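Local coordinates for SIR4-interacting protein SIF2 (Saccharomyces cerevisiae, PDB 1R5M), which antagonises telomeric silencing in yeast and works as a WD-repeat subunit of the SET3 transcription corepressor complex, at residues V43-I48 with S59-G64; R71-V76 with L88-E93; I48-W53 with T112-S117. All coordinates share one frame; numbering follows the deposited sequence.

Contact 1: V43-I48 with S59-G64; sequences VKLDNI and SILAYG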
ATOM      1  N   VAL A  43      13.595  16.456  -5.990  1.00 13.65           N
ATOM      2  CA  VAL A  43      12.634  16.892  -7.002  1.00 14.06           C
ATOM      3  C   VAL A  43      11.361  17.416  -6.351  1.00 14.17           C
ATOM      4  O   VAL A  43      10.805  16.792  -5.447  1.00 14.38           O
ATOM      5  CB  VAL A  43      12.243  15.748  -7.977  1.00 14.04           C
ATOM      6  CG1 VAL A  43      11.182  16.243  -8.956  1.00 16.28           C
ATOM      7  CG2 VAL A  43      13.468  15.267  -8.744  1.00 15.70           C
ATOM      8  N   LYS A  44      10.918  18.585  -6.798  1.00 13.61           N
ATOM      9  CA  LYS A  44       9.694  19.178  -6.289  1.00 15.33           C
ATOM     10  C   LYS A  44       8.578  18.814  -7.261  1.00 15.49           C
ATOM     11  O   LYS A  44       8.702  19.030  -8.466  1.00 18.52           O
ATOM     12  CB  LYS A  44       9.829  20.700  -6.200  1.00 18.32           C
ATOM     13  CG  LYS A  44       8.509  21.420  -5.970  1.00 21.76           C
ATOM     14  CD  LYS A  44       8.701  22.925  -5.846  1.00 26.07           C
ATOM     15  CE  LYS A  44       9.353  23.287  -4.523  1.00 28.86           C
ATOM     16  NZ  LYS A  44       8.532  22.826  -3.362  1.00 30.20           N
ATOM     17  N   LEU A  45       7.498  18.245  -6.738  1.00 14.20           N
ATOM     18  CA  LEU A  45       6.361  17.860  -7.571  1.00 13.57           C
ATOM     19  C   LEU A  45       5.215  18.825  -7.331  1.00 13.72           C
ATOM     20  O   LEU A  45       5.284  19.673  -6.443  1.00 15.49           O
ATOM     21  CB  LEU A  45       5.877  16.459  -7.191  1.00 12.44           C
ATOM     22  CG  LEU A  45       6.886  15.312  -7.227  1.00 13.81           C
ATOM     23  CD1 LEU A  45       6.253  14.059  -6.642  1.00 13.61           C
ATOM     24  CD2 LEU A  45       7.333  15.078  -8.662  1.00 14.73           C
ATOM     25  N   ASP A  46       4.167  18.713  -8.140  1.00 13.48           N
ATOM     26  CA  ASP A  46       2.985  19.524  -7.909  1.00 13.81           C
ATOM     27  C   ASP A  46       2.338  18.747  -6.772  1.00 13.54           C
ATOM     28  O   ASP A  46       2.880  17.726  -6.335  1.00 13.47           O
ATOM     29  CB  ASP A  46       2.045  19.511  -9.120  1.00 15.46           C
ATOM     30  CG  ASP A  46       2.585  20.306 -10.288  1.00 19.12           C
ATOM     31  OD1 ASP A  46       3.153  21.390 -10.046  1.00 19.23           O
ATOM     32  OD2 ASP A  46       2.428  19.853 -11.441  1.00 20.54           O
ATOM     33  N   ASN A  47       1.198  19.209  -6.280  1.00 12.92           N
ATOM     34  CA  ASN A  47       0.534  18.468  -5.218  1.00 13.57           C
ATOM     35  C   ASN A  47       0.138  17.104  -5.760  1.00 13.29           C
ATOM     36  O   ASN A  47      -0.302  16.986  -6.903  1.00 14.33           O
ATOM     37  CB  ASN A  47      -0.720  19.195  -4.736  1.00 13.30           C
ATOM     38  CG  ASN A  47      -1.621  18.305  -3.895  1.00 15.13           C
ATOM     39  OD1 ASN A  47      -2.563  17.694  -4.407  1.00 14.97           O
ATOM     40  ND2 ASN A  47      -1.324  18.211  -2.602  1.00 15.03           N
ATOM     41  N   ILE A  48       0.314  16.073  -4.944  1.00 12.65           N
ATOM     42  CA  ILE A  48      -0.074  14.728  -5.348  1.00 11.68           C
ATOM     43  C   ILE A  48      -0.880  14.104  -4.221  1.00 12.34           C
ATOM     44  O   ILE A  48      -0.686  14.426  -3.050  1.00 12.84           O
ATOM     45  CB  ILE A  48       1.145  13.822  -5.667  1.00 11.89           C
ATOM     46  CG1 ILE A  48       2.033  13.659  -4.432  1.00 10.52           C
ATOM     47  CG2 ILE A  48       1.929  14.402  -6.839  1.00 12.95           C
ATOM     48  CD1 ILE A  48       3.071  12.560  -4.585  1.00 11.53           C
ATOM     49  N   SER A  59      13.516   4.672 -12.191  1.00 13.28           N
ATOM     50  CA  SER A  59      13.334   6.075 -12.560  1.00 13.70           C
ATOM     51  C   SER A  59      11.903   6.499 -12.862  1.00 13.26           C
ATOM     52  O   SER A  59      11.639   7.687 -13.045  1.00 12.85           O
ATOM     53  CB  SER A  59      14.197   6.407 -13.783  1.00 16.16           C
ATOM     54  OG  SER A  59      13.623   5.871 -14.966  1.00 18.69           O
ATOM     55  N   ILE A  60      10.978   5.546 -12.908  1.00 11.87           N
ATOM     56  CA  ILE A  60       9.594   5.865 -13.240  1.00 12.58           C
ATOM     57  C   ILE A  60       8.636   5.910 -12.055  1.00 11.20           C
ATOM     58  O   ILE A  60       8.522   4.957 -11.285  1.00 11.08           O
ATOM     59  CB  ILE A  60       9.051   4.876 -14.293  1.00 13.34           C
ATOM     60  CG1 ILE A  60       9.910   4.957 -15.560  1.00 16.25           C
ATOM     61  CG2 ILE A  60       7.594   5.194 -14.613  1.00 13.34           C
ATOM     62  CD1 ILE A  60       9.484   4.008 -16.662  1.00 19.22           C
ATOM     63  N   LEU A  61       7.943   7.037 -11.940  1.00 11.90           N
ATOM     64  CA  LEU A  61       6.984   7.278 -10.871  1.00 10.79           C
ATOM     65  C   LEU A  61       5.599   7.582 -11.435  1.00 10.96           C
ATOM     66  O   LEU A  61       5.463   8.302 -12.426  1.00 12.58           O
ATOM     67  CB  LEU A  61       7.447   8.472 -10.020  1.00 12.07           C
ATOM     68  CG  LEU A  61       6.514   8.994  -8.920  1.00 12.03           C
ATOM     69  CD1 LEU A  61       6.347   7.933  -7.845  1.00 12.68           C
ATOM     70  CD2 LEU A  61       7.092  10.273  -8.311  1.00 13.53           C
ATOM     71  N   ALA A  62       4.574   7.013 -10.812  1.00 10.24           N
ATOM     72  CA  ALA A  62       3.200   7.282 -11.212  1.00 10.44           C
ATOM     73  C   ALA A  62       2.575   8.017 -10.035  1.00  9.72           C
ATOM     74  O   ALA A  62       2.725   7.592  -8.892  1.00 10.87           O
ATOM     75  CB  ALA A  62       2.447   5.984 -11.466  1.00 10.54           C
ATOM     76  N   TYR A  63       1.896   9.127 -10.290  1.00  9.50           N
ATOM     77  CA  TYR A  63       1.268   9.829  -9.184  1.00 10.03           C
ATOM     78  C   TYR A  63      -0.116  10.342  -9.536  1.00  9.84           C
ATOM     79  O   TYR A  63      -0.384  10.729 -10.673  1.00 10.84           O
ATOM     80  CB  TYR A  63       2.172  10.963  -8.671  1.00 11.46           C
ATOM     81  CG  TYR A  63       2.498  12.069  -9.650  1.00 12.24           C
ATOM     82  CD1 TYR A  63       1.555  13.045  -9.967  1.00 14.79           C
ATOM     83  CD2 TYR A  63       3.771  12.178 -10.209  1.00 13.32           C
ATOM     84  CE1 TYR A  63       1.873  14.109 -10.807  1.00 17.24           C
ATOM     85  CE2 TYR A  63       4.099  13.241 -11.054  1.00 15.92           C
ATOM     86  CZ  TYR A  63       3.142  14.202 -11.342  1.00 16.41           C
ATOM     87  OH  TYR A  63       3.461  15.273 -12.147  1.00 19.52           O
ATOM     88  N   GLY A  64      -1.005  10.305  -8.553  1.00  9.60           N
ATOM     89  CA  GLY A  64      -2.362  10.767  -8.774  1.00 10.26           C
ATOM     90  C   GLY A  64      -2.547  12.196  -8.318  1.00 11.05           C
ATOM     91  O   GLY A  64      -1.934  12.626  -7.337  1.00 12.18           O
TER
HETATM   92  O   HOH W   1       4.938  17.222 -10.626  1.00 21.87           O
HETATM   93  O   HOH W   2       1.549  17.466 -12.315  1.00 22.13           O
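I48 and Y63 carry the apolar part of this contact, which illustrates how a linker leaving one propeller blade can be fastened to the next blade by side chains and water. The CG2 methyl of I48 lies 3.4 Å from CD1 of Y63, and the two side chains cross at about a right angle. In I48, CG1 stands between the backbone N and the carbonyl carbon (chi1 61°), which leaves CG2 beside the N, where it meets the ring. L45 adds both of its terminal methyls: CD1 approaches L61 CD2 at 4.2 Å, while CD2 lies 4.4 Å from Y63 CE2. The backbones approach each other at the far end, where I48 CA makes a bent CA-H...O contact with G64 O at 3.4 Å.

The polar part is carried by water. Y63 OH accepts a hydrogen bond from one water, its oxygen 2.9 Å away, which in turn accepts from D46 N. The same hydroxyl donates to a second water, lying in the ring plane, and that water donates to D46 OD2 over 2.7 Å.

Strand 37-44, from which the linker emerges, pairs with strand 419-422 and completes the last blade, the ring closure usual in WD40 propellers. S410 of strand 408-413 touches L45, I48 and L61, I90 of strand 86-95 touches Y63, and S51 of strand 50-53 packs on L61 and Y63.

Contact 2: R71-V76 with L88-E93; sequences RLARIV and LTIIAE. With SO4 (sulfate ion), chain B.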
ATOM      1  N   ARG A  71      -0.326  11.131 -13.484  1.00 10.59           N
ATOM      2  CA  ARG A  71       0.751  11.325 -14.438  1.00 10.93           C
ATOM      3  C   ARG A  71       1.856  10.304 -14.248  1.00 11.77           C
ATOM      4  O   ARG A  71       2.068   9.792 -13.146  1.00 12.07           O
ATOM      5  CB  ARG A  71       1.335  12.740 -14.310  1.00 12.12           C
ATOM      6  CG  ARG A  71       0.495  13.827 -14.979  1.00 13.55           C
ATOM      7  CD  ARG A  71       1.168  15.193 -14.885  1.00 15.22           C
ATOM      8  NE  ARG A  71       0.618  16.146 -15.848  1.00 16.73           N
ATOM      9  CZ  ARG A  71      -0.542  16.785 -15.709  1.00 17.75           C
ATOM     10  NH1 ARG A  71      -1.295  16.589 -14.636  1.00 18.80           N
ATOM     11  NH2 ARG A  71      -0.958  17.614 -16.656  1.00 19.03           N
ATOM     12  N   LEU A  72       2.532   9.986 -15.343  1.00 11.72           N
ATOM     13  CA  LEU A  72       3.662   9.079 -15.307  1.00 11.34           C
ATOM     14  C   LEU A  72       4.844  10.011 -15.528  1.00 12.68           C
ATOM     15  O   LEU A  72       4.816  10.852 -16.425  1.00 12.40           O
ATOM     16  CB  LEU A  72       3.572   8.040 -16.430  1.00 12.27           C
ATOM     17  CG  LEU A  72       2.384   7.076 -16.345  1.00 11.56           C
ATOM     18  CD1 LEU A  72       2.478   6.055 -17.471  1.00 12.13           C
ATOM     19  CD2 LEU A  72       2.384   6.370 -14.990  1.00 11.31           C
ATOM     20  N   ALA A  73       5.867   9.886 -14.693  1.00 12.90           N
ATOM     21  CA  ALA A  73       7.031  10.747 -14.816  1.00 14.82           C
ATOM     22  C   ALA A  73       8.321   9.976 -14.648  1.00 15.31           C
ATOM     23  O   ALA A  73       8.360   8.913 -14.028  1.00 14.17           O
ATOM     24  CB  ALA A  73       6.963  11.864 -13.785  1.00 15.66           C
ATOM     25  N   ARG A  74       9.383  10.526 -15.217  1.00 16.48           N
ATOM     26  CA  ARG A  74      10.690   9.917 -15.118  1.00 17.99           C
ATOM     27  C   ARG A  74      11.597  10.893 -14.384  1.00 17.86           C
ATOM     28  O   ARG A  74      11.562  12.100 -14.632  1.00 17.13           O
ATOM     29  CB  ARG A  74      11.232   9.619 -16.514  1.00 20.98           C
ATOM     30  CG  ARG A  74      12.578   8.923 -16.545  1.00 25.96           C
ATOM     31  CD  ARG A  74      12.699   8.121 -17.828  1.00 31.28           C
ATOM     32  NE  ARG A  74      12.203   8.876 -18.972  1.00 34.71           N
ATOM     33  CZ  ARG A  74      11.661   8.324 -20.053  1.00 36.15           C
ATOM     34  NH1 ARG A  74      11.542   7.006 -20.138  1.00 37.54           N
ATOM     35  NH2 ARG A  74      11.232   9.091 -21.046  1.00 37.18           N
ATOM     36  N   ILE A  75      12.381  10.367 -13.453  1.00 17.43           N
ATOM     37  CA  ILE A  75      13.310  11.184 -12.688  1.00 20.65           C
ATOM     38  C   ILE A  75      14.713  10.635 -12.902  1.00 23.69           C
ATOM     39  O   ILE A  75      15.022   9.520 -12.482  1.00 24.47           O
ATOM     40  CB  ILE A  75      12.978  11.156 -11.183  1.00 20.73           C
ATOM     41  CG1 ILE A  75      11.631  11.844 -10.941  1.00 21.53           C
ATOM     42  CG2 ILE A  75      14.088  11.840 -10.388  1.00 20.17           C
ATOM     43  CD1 ILE A  75      11.166  11.801  -9.504  1.00 25.03           C
ATOM     44  N   VAL A  76      15.556  11.418 -13.565  1.00 26.96           N
ATOM     45  CA  VAL A  76      16.925  11.000 -13.836  1.00 30.58           C
ATOM     46  C   VAL A  76      17.908  12.106 -13.479  1.00 32.46           C
ATOM     47  O   VAL A  76      17.590  13.290 -13.587  1.00 31.83           O
ATOM     48  CB  VAL A  76      17.115  10.632 -15.326  1.00 31.55           C
ATOM     49  CG1 VAL A  76      16.233   9.445 -15.687  1.00 31.76           C
ATOM     50  CG2 VAL A  76      16.782  11.827 -16.203  1.00 32.01           C
ATOM     51  N   LEU A  88      13.084  16.136 -13.916  1.00 22.37           N
ATOM     52  CA  LEU A  88      11.747  15.555 -13.899  1.00 21.27           C
ATOM     53  C   LEU A  88      11.117  15.737 -15.276  1.00 20.07           C
ATOM     54  O   LEU A  88      10.982  16.863 -15.759  1.00 20.63           O
ATOM     55  CB  LEU A  88      10.880  16.259 -12.853  1.00 21.96           C
ATOM     56  CG  LEU A  88       9.387  15.919 -12.857  1.00 22.31           C
ATOM     57  CD1 LEU A  88       9.182  14.487 -12.396  1.00 20.32           C
ATOM     58  CD2 LEU A  88       8.645  16.882 -11.941  1.00 22.58           C
ATOM     59  N   THR A  89      10.740  14.631 -15.907  1.00 18.48           N
ATOM     60  CA  THR A  89      10.116  14.680 -17.222  1.00 19.27           C
ATOM     61  C   THR A  89       8.803  13.907 -17.199  1.00 17.96           C
ATOM     62  O   THR A  89       8.763  12.758 -16.763  1.00 19.45           O
ATOM     63  CB  THR A  89      11.031  14.064 -18.300  1.00 20.35           C
ATOM     64  OG1 THR A  89      12.263  14.796 -18.356  1.00 24.40           O
ATOM     65  CG2 THR A  89      10.357  14.114 -19.664  1.00 22.92           C
ATOM     66  N   ILE A  90       7.728  14.541 -17.660  1.00 17.35           N
ATOM     67  CA  ILE A  90       6.423  13.888 -17.691  1.00 18.08           C
ATOM     68  C   ILE A  90       6.329  12.974 -18.907  1.00 18.60           C
ATOM     69  O   ILE A  90       6.497  13.414 -20.046  1.00 20.30           O
ATOM     70  CB  ILE A  90       5.274  14.920 -17.747  1.00 18.60           C
ATOM     71  CG1 ILE A  90       5.378  15.880 -16.561  1.00 20.00           C
ATOM     72  CG2 ILE A  90       3.928  14.204 -17.730  1.00 18.84           C
ATOM     73  CD1 ILE A  90       5.322  15.205 -15.202  1.00 21.49           C
ATOM     74  N   ILE A  91       6.065  11.697 -18.651  1.00 16.83           N
ATOM     75  CA  ILE A  91       5.951  10.691 -19.701  1.00 16.91           C
ATOM     76  C   ILE A  91       4.565  10.699 -20.333  1.00 16.40           C
ATOM     77  O   ILE A  91       4.425  10.546 -21.550  1.00 16.65           O
ATOM     78  CB  ILE A  91       6.232   9.276 -19.137  1.00 18.19           C
ATOM     79  CG1 ILE A  91       7.687   9.185 -18.670  1.00 19.85           C
ATOM     80  CG2 ILE A  91       5.939   8.218 -20.191  1.00 19.87           C
ATOM     81  CD1 ILE A  91       8.025   7.897 -17.943  1.00 21.23           C
ATOM     82  N   ALA A  92       3.540  10.880 -19.508  1.00 14.90           N
ATOM     83  CA  ALA A  92       2.174  10.889 -20.007  1.00 14.77           C
ATOM     84  C   ALA A  92       1.157  11.329 -18.969  1.00 14.99           C
ATOM     85  O   ALA A  92       1.408  11.272 -17.764  1.00 15.28           O
ATOM     86  CB  ALA A  92       1.807   9.497 -20.517  1.00 16.84           C
ATOM     87  N   GLU A  93       0.008  11.775 -19.461  1.00 14.03           N
ATOM     88  CA  GLU A  93      -1.095  12.190 -18.614  1.00 14.16           C
ATOM     89  C   GLU A  93      -2.131  11.070 -18.706  1.00 13.74           C
ATOM     90  O   GLU A  93      -2.468  10.615 -19.803  1.00 15.24           O
ATOM     91  CB  GLU A  93      -1.700  13.505 -19.117  1.00 15.69           C
ATOM     92  CG  GLU A  93      -0.718  14.667 -19.142  1.00 20.30           C
ATOM     93  CD  GLU A  93      -1.338  15.958 -19.651  1.00 22.63           C
ATOM     94  OE1 GLU A  93      -0.600  16.957 -19.787  1.00 25.99           O
ATOM     95  OE2 GLU A  93      -2.559  15.980 -19.913  1.00 23.42           O
TER
HETATM   96  S   SO4 B1001      -4.108  19.376 -15.253  0.98 25.04           S
HETATM   97  O1  SO4 B1001      -5.481  18.893 -15.018  0.93 27.25           O
HETATM   98  O2  SO4 B1001      -4.086  20.850 -15.173  0.73 27.55           O
HETATM   99  O3  SO4 B1001      -3.204  18.810 -14.234  0.70 27.66           O
HETATM  100  O4  SO4 B1001      -3.650  18.954 -16.590  0.75 27.30           O
HETATM  101  O   HOH W   3       1.663  17.026 -18.347  1.00 23.04           O
HETATM  102  O   HOH W   4      13.804  13.110 -16.802  1.00 30.48           O
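L72 and I91 meet at a classic beta bulge in the antiparallel hairpin of strands 69-77 and 86-95, the two outer strands of the blade: I91 and A92 both face L72. L72 O accepts from I91 N at 2.7 Å and, weakly, from A92 N, while L72 N donates to A92 O almost straight (169°). Beyond the bulge, R74 and T89 form a hydrogen-bonded pair, with R74 N to T89 O at 2.8 Å. On one face of the sheet, A73 CB rests on L88 CD1 (3.7 Å), which also meets I75 CG1. On the other, I91 CD1 sits over the centre of the R74 guanidinium, 4.2 Å above its plane.

R71 runs extended from CG to NE alongside E93, both pointing the same way, and NH2 makes a salt bridge to E93 OE1 at 3.2 Å. Beside it, a sulfate ion, probably from the crystallisation liquor, accepts from R71 NH2 on O4 at 3.0 Å and from NH1 on O3. A water bridges R71 NE and E93 OE1. Further out, E65 pairs with R71 NH1, and R95 with E93 OE2; R95 and N67 also bond the sulfate.

The carboxylates of E65 and E93 probably offset the charge of R71 and R95, and the sulfate marks a patch able to bind an anion in the crystal.

Contact 3: I48-W53 with T112-S117; sequences IVSSTW and TCLAWS. With SO4 (sulfate ion), chain C.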
ATOM      1  N   ILE A  48       0.314  16.073  -4.944  1.00 12.65           N
ATOM      2  CA  ILE A  48      -0.074  14.728  -5.348  1.00 11.68           C
ATOM      3  C   ILE A  48      -0.880  14.104  -4.221  1.00 12.34           C
ATOM      4  O   ILE A  48      -0.686  14.426  -3.050  1.00 12.84           O
ATOM      5  CB  ILE A  48       1.145  13.822  -5.667  1.00 11.89           C
ATOM      6  CG1 ILE A  48       2.033  13.659  -4.432  1.00 10.52           C
ATOM      7  CG2 ILE A  48       1.929  14.402  -6.839  1.00 12.95           C
ATOM      8  CD1 ILE A  48       3.071  12.560  -4.585  1.00 11.53           C
ATOM      9  N   VAL A  49      -1.802  13.221  -4.585  1.00 10.74           N
ATOM     10  CA  VAL A  49      -2.645  12.552  -3.604  1.00 11.47           C
ATOM     11  C   VAL A  49      -1.931  11.312  -3.078  1.00 12.21           C
ATOM     12  O   VAL A  49      -1.914  11.054  -1.873  1.00 14.60           O
ATOM     13  CB  VAL A  49      -3.992  12.156  -4.236  1.00 11.33           C
ATOM     14  CG1 VAL A  49      -4.834  11.394  -3.234  1.00 12.85           C
ATOM     15  CG2 VAL A  49      -4.728  13.409  -4.700  1.00 12.90           C
ATOM     16  N   SER A  50      -1.349  10.548  -3.996  1.00 11.85           N
ATOM     17  CA  SER A  50      -0.600   9.343  -3.656  1.00 11.67           C
ATOM     18  C   SER A  50       0.287   9.034  -4.853  1.00 10.27           C
ATOM     19  O   SER A  50       0.145   9.645  -5.912  1.00  9.39           O
ATOM     20  CB  SER A  50      -1.543   8.167  -3.393  1.00 13.35           C
ATOM     21  OG  SER A  50      -2.168   7.738  -4.591  1.00 15.79           O
ATOM     22  N   SER A  51       1.208   8.094  -4.691  1.00  9.13           N
ATOM     23  CA  SER A  51       2.088   7.741  -5.791  1.00  9.32           C
ATOM     24  C   SER A  51       2.604   6.326  -5.620  1.00  9.07           C
ATOM     25  O   SER A  51       2.504   5.740  -4.544  1.00 10.94           O
ATOM     26  CB  SER A  51       3.265   8.725  -5.879  1.00 11.43           C
ATOM     27  OG  SER A  51       4.146   8.591  -4.776  1.00 11.59           O
ATOM     28  N   THR A  52       3.132   5.773  -6.703  1.00  8.67           N
ATOM     29  CA  THR A  52       3.685   4.434  -6.677  1.00  8.56           C
ATOM     30  C   THR A  52       4.720   4.317  -7.794  1.00  8.50           C
ATOM     31  O   THR A  52       4.456   4.661  -8.947  1.00  9.92           O
ATOM     32  CB  THR A  52       2.570   3.361  -6.820  1.00  9.42           C
ATOM     33  OG1 THR A  52       3.158   2.055  -6.813  1.00 10.20           O
ATOM     34  CG2 THR A  52       1.768   3.568  -8.097  1.00 10.15           C
ATOM     35  N   TRP A  53       5.915   3.862  -7.432  1.00  8.67           N
ATOM     36  CA  TRP A  53       6.998   3.716  -8.396  1.00  9.49           C
ATOM     37  C   TRP A  53       6.882   2.424  -9.187  1.00  9.37           C
ATOM     38  O   TRP A  53       6.320   1.438  -8.714  1.00  9.86           O
ATOM     39  CB  TRP A  53       8.352   3.738  -7.684  1.00  9.10           C
ATOM     40  CG  TRP A  53       8.673   5.030  -7.008  1.00  9.71           C
ATOM     41  CD1 TRP A  53       8.227   5.454  -5.789  1.00 11.03           C
ATOM     42  CD2 TRP A  53       9.534   6.063  -7.505  1.00 10.89           C
ATOM     43  NE1 TRP A  53       8.761   6.688  -5.492  1.00 10.78           N
ATOM     44  CE2 TRP A  53       9.566   7.084  -6.529  1.00 11.33           C
ATOM     45  CE3 TRP A  53      10.281   6.224  -8.680  1.00 11.90           C
ATOM     46  CZ2 TRP A  53      10.320   8.254  -6.691  1.00 12.83           C
ATOM     47  CZ3 TRP A  53      11.031   7.390  -8.841  1.00 12.83           C
ATOM     48  CH2 TRP A  53      11.042   8.387  -7.850  1.00 13.20           C
ATOM     49  N   THR A 112      -7.744   8.276  -6.634  1.00 11.82           N
ATOM     50  CA  THR A 112      -7.643   7.717  -5.288  1.00 12.55           C
ATOM     51  C   THR A 112      -6.818   6.444  -5.165  1.00 13.35           C
ATOM     52  O   THR A 112      -6.560   5.970  -4.052  1.00 13.86           O
ATOM     53  CB  THR A 112      -9.037   7.399  -4.736  1.00 12.87           C
ATOM     54  OG1 THR A 112      -9.668   6.429  -5.584  1.00 13.64           O
ATOM     55  CG2 THR A 112      -9.896   8.657  -4.689  1.00 15.02           C
ATOM     56  N   CYS A 113      -6.406   5.887  -6.296  1.00 12.15           N
ATOM     57  CA  CYS A 113      -5.654   4.643  -6.259  1.00 11.91           C
ATOM     58  C   CYS A 113      -4.870   4.423  -7.546  1.00 10.41           C
ATOM     59  O   CYS A 113      -5.349   4.742  -8.634  1.00 10.20           O
ATOM     60  CB  CYS A 113      -6.642   3.485  -6.039  1.00 12.77           C
ATOM     61  SG  CYS A 113      -5.931   1.836  -5.768  1.00 16.15           S
ATOM     62  N   LEU A 114      -3.651   3.908  -7.407  1.00  9.29           N
ATOM     63  CA  LEU A 114      -2.804   3.589  -8.554  1.00  9.23           C
ATOM     64  C   LEU A 114      -2.133   2.255  -8.251  1.00 10.49           C
ATOM     65  O   LEU A 114      -1.687   2.022  -7.124  1.00 11.02           O
ATOM     66  CB  LEU A 114      -1.727   4.652  -8.788  1.00 11.09           C
ATOM     67  CG  LEU A 114      -2.215   6.075  -9.070  1.00 11.28           C
ATOM     68  CD1 LEU A 114      -2.315   6.828  -7.757  1.00 14.36           C
ATOM     69  CD2 LEU A 114      -1.249   6.782 -10.007  1.00 13.42           C
ATOM     70  N   ALA A 115      -2.059   1.382  -9.251  1.00  9.45           N
ATOM     71  CA  ALA A 115      -1.440   0.079  -9.049  1.00  9.40           C
ATOM     72  C   ALA A 115      -0.766  -0.455 -10.305  1.00 10.56           C
ATOM     73  O   ALA A 115      -1.431  -0.732 -11.302  1.00  9.36           O
ATOM     74  CB  ALA A 115      -2.487  -0.927  -8.564  1.00 10.81           C
ATOM     75  N   TRP A 116       0.555  -0.589 -10.248  1.00  9.59           N
ATOM     76  CA  TRP A 116       1.327  -1.140 -11.360  1.00  9.65           C
ATOM     77  C   TRP A 116       1.166  -2.653 -11.372  1.00  9.50           C
ATOM     78  O   TRP A 116       0.984  -3.273 -10.322  1.00 10.27           O
ATOM     79  CB  TRP A 116       2.830  -0.877 -11.191  1.00  9.32           C
ATOM     80  CG  TRP A 116       3.289   0.519 -11.394  1.00  9.78           C
ATOM     81  CD1 TRP A 116       3.609   1.430 -10.424  1.00 10.61           C
ATOM     82  CD2 TRP A 116       3.550   1.156 -12.646  1.00  9.45           C
ATOM     83  NE1 TRP A 116       4.060   2.592 -11.000  1.00  9.14           N
ATOM     84  CE2 TRP A 116       4.032   2.453 -12.364  1.00 10.91           C
ATOM     85  CE3 TRP A 116       3.422   0.757 -13.983  1.00 11.27           C
ATOM     86  CZ2 TRP A 116       4.388   3.355 -13.369  1.00 10.81           C
ATOM     87  CZ3 TRP A 116       3.777   1.655 -14.985  1.00 11.00           C
ATOM     88  CH2 TRP A 116       4.254   2.940 -14.671  1.00 11.54           C
ATOM     89  N   SER A 117       1.242  -3.246 -12.559  1.00  9.45           N
ATOM     90  CA  SER A 117       1.191  -4.695 -12.672  1.00 10.01           C
ATOM     91  C   SER A 117       2.567  -5.156 -12.177  1.00 10.79           C
ATOM     92  O   SER A 117       3.516  -4.368 -12.152  1.00 12.16           O
ATOM     93  CB  SER A 117       0.976  -5.110 -14.128  1.00 10.39           C
ATOM     94  OG  SER A 117       2.021  -4.620 -14.947  1.00 10.34           O
TER
HETATM   95  S   SO4 C1002       3.441   1.307  -3.108  0.77 22.15           S
HETATM   96  O1  SO4 C1002       3.494   0.021  -2.383  0.60 21.38           O
HETATM   97  O2  SO4 C1002       2.040   1.644  -3.425  0.47 22.08           O
HETATM   98  O3  SO4 C1002       4.020   2.370  -2.259  1.00 21.50           O
HETATM   99  O4  SO4 C1002       4.198   1.191  -4.367  0.95 22.52           O
HETATM  100  O   HOH W   5      -2.451   4.672  -4.620  1.00 18.57           O
HETATM  101  O   HOH W   6       1.904  -0.194  -7.703  1.00 11.58           O
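T52 and W116 join the innermost strands of two neighbouring blades of the WD40 beta-propeller, beside its central channel, one from repeat WD 1 and the other from WD 2. Strands 50-53 and 112-116 run parallel within 2°, their axes 7.0 Å apart, too wide for direct backbone pairing, so side chains and water fill the interval.

W116 makes the one direct hydrogen bond: its NE1 donates to T52 O at 2.9 Å (155° at the hydrogen). The acceptor lies nearly in the indole plane, whereas the N-H arrives from above the carbonyl plane, 57° out of it. With OG1 of T52 anti to the backbone N, CG2 takes the place between N and the carbonyl carbon, 3.7 Å from W116 CD1, and also meets L114 CB as the T52 and L114 side chains slide past each other in opposite directions. S50 OG lies 3.3 Å from L114 CD1. An alanine in place of W116 would probably leave T52 O without this N-H partner and open a gap beside the T52 methyl and the neighbouring N54 and P55.

Two waters connect the strands beside these side-chain contacts. One links S50 OG with L114 N; the other donates to T52 OG1 at 2.7 Å and accepts from W116 N. T52 OG1 itself donates to a sulfate ion, probably from the crystallisation liquor, whose O4 lies 2.8 Å from OG1.

The three contacts together describe one blade and its two borders. Strands 50-53, 60-65, 69-77 and 86-95 form a four-stranded antiparallel sheet, running from near the channel to the outer rim. Contact 1 brings the incoming linker against its second strand, contact 2 pairs its two outer strands, and contact 3 joins its innermost strand to that of the next blade. Centres lie about 8 Å (1 and 2), 10 Å (1 and 3) and 13 Å (2 and 3) apart. Along the chain contact 1 closes before contact 2 opens, contact 2 nests within the loop closed by contact 3, and contacts 1 and 3 interleave, sharing I48. The ring is thus held both within and between blades.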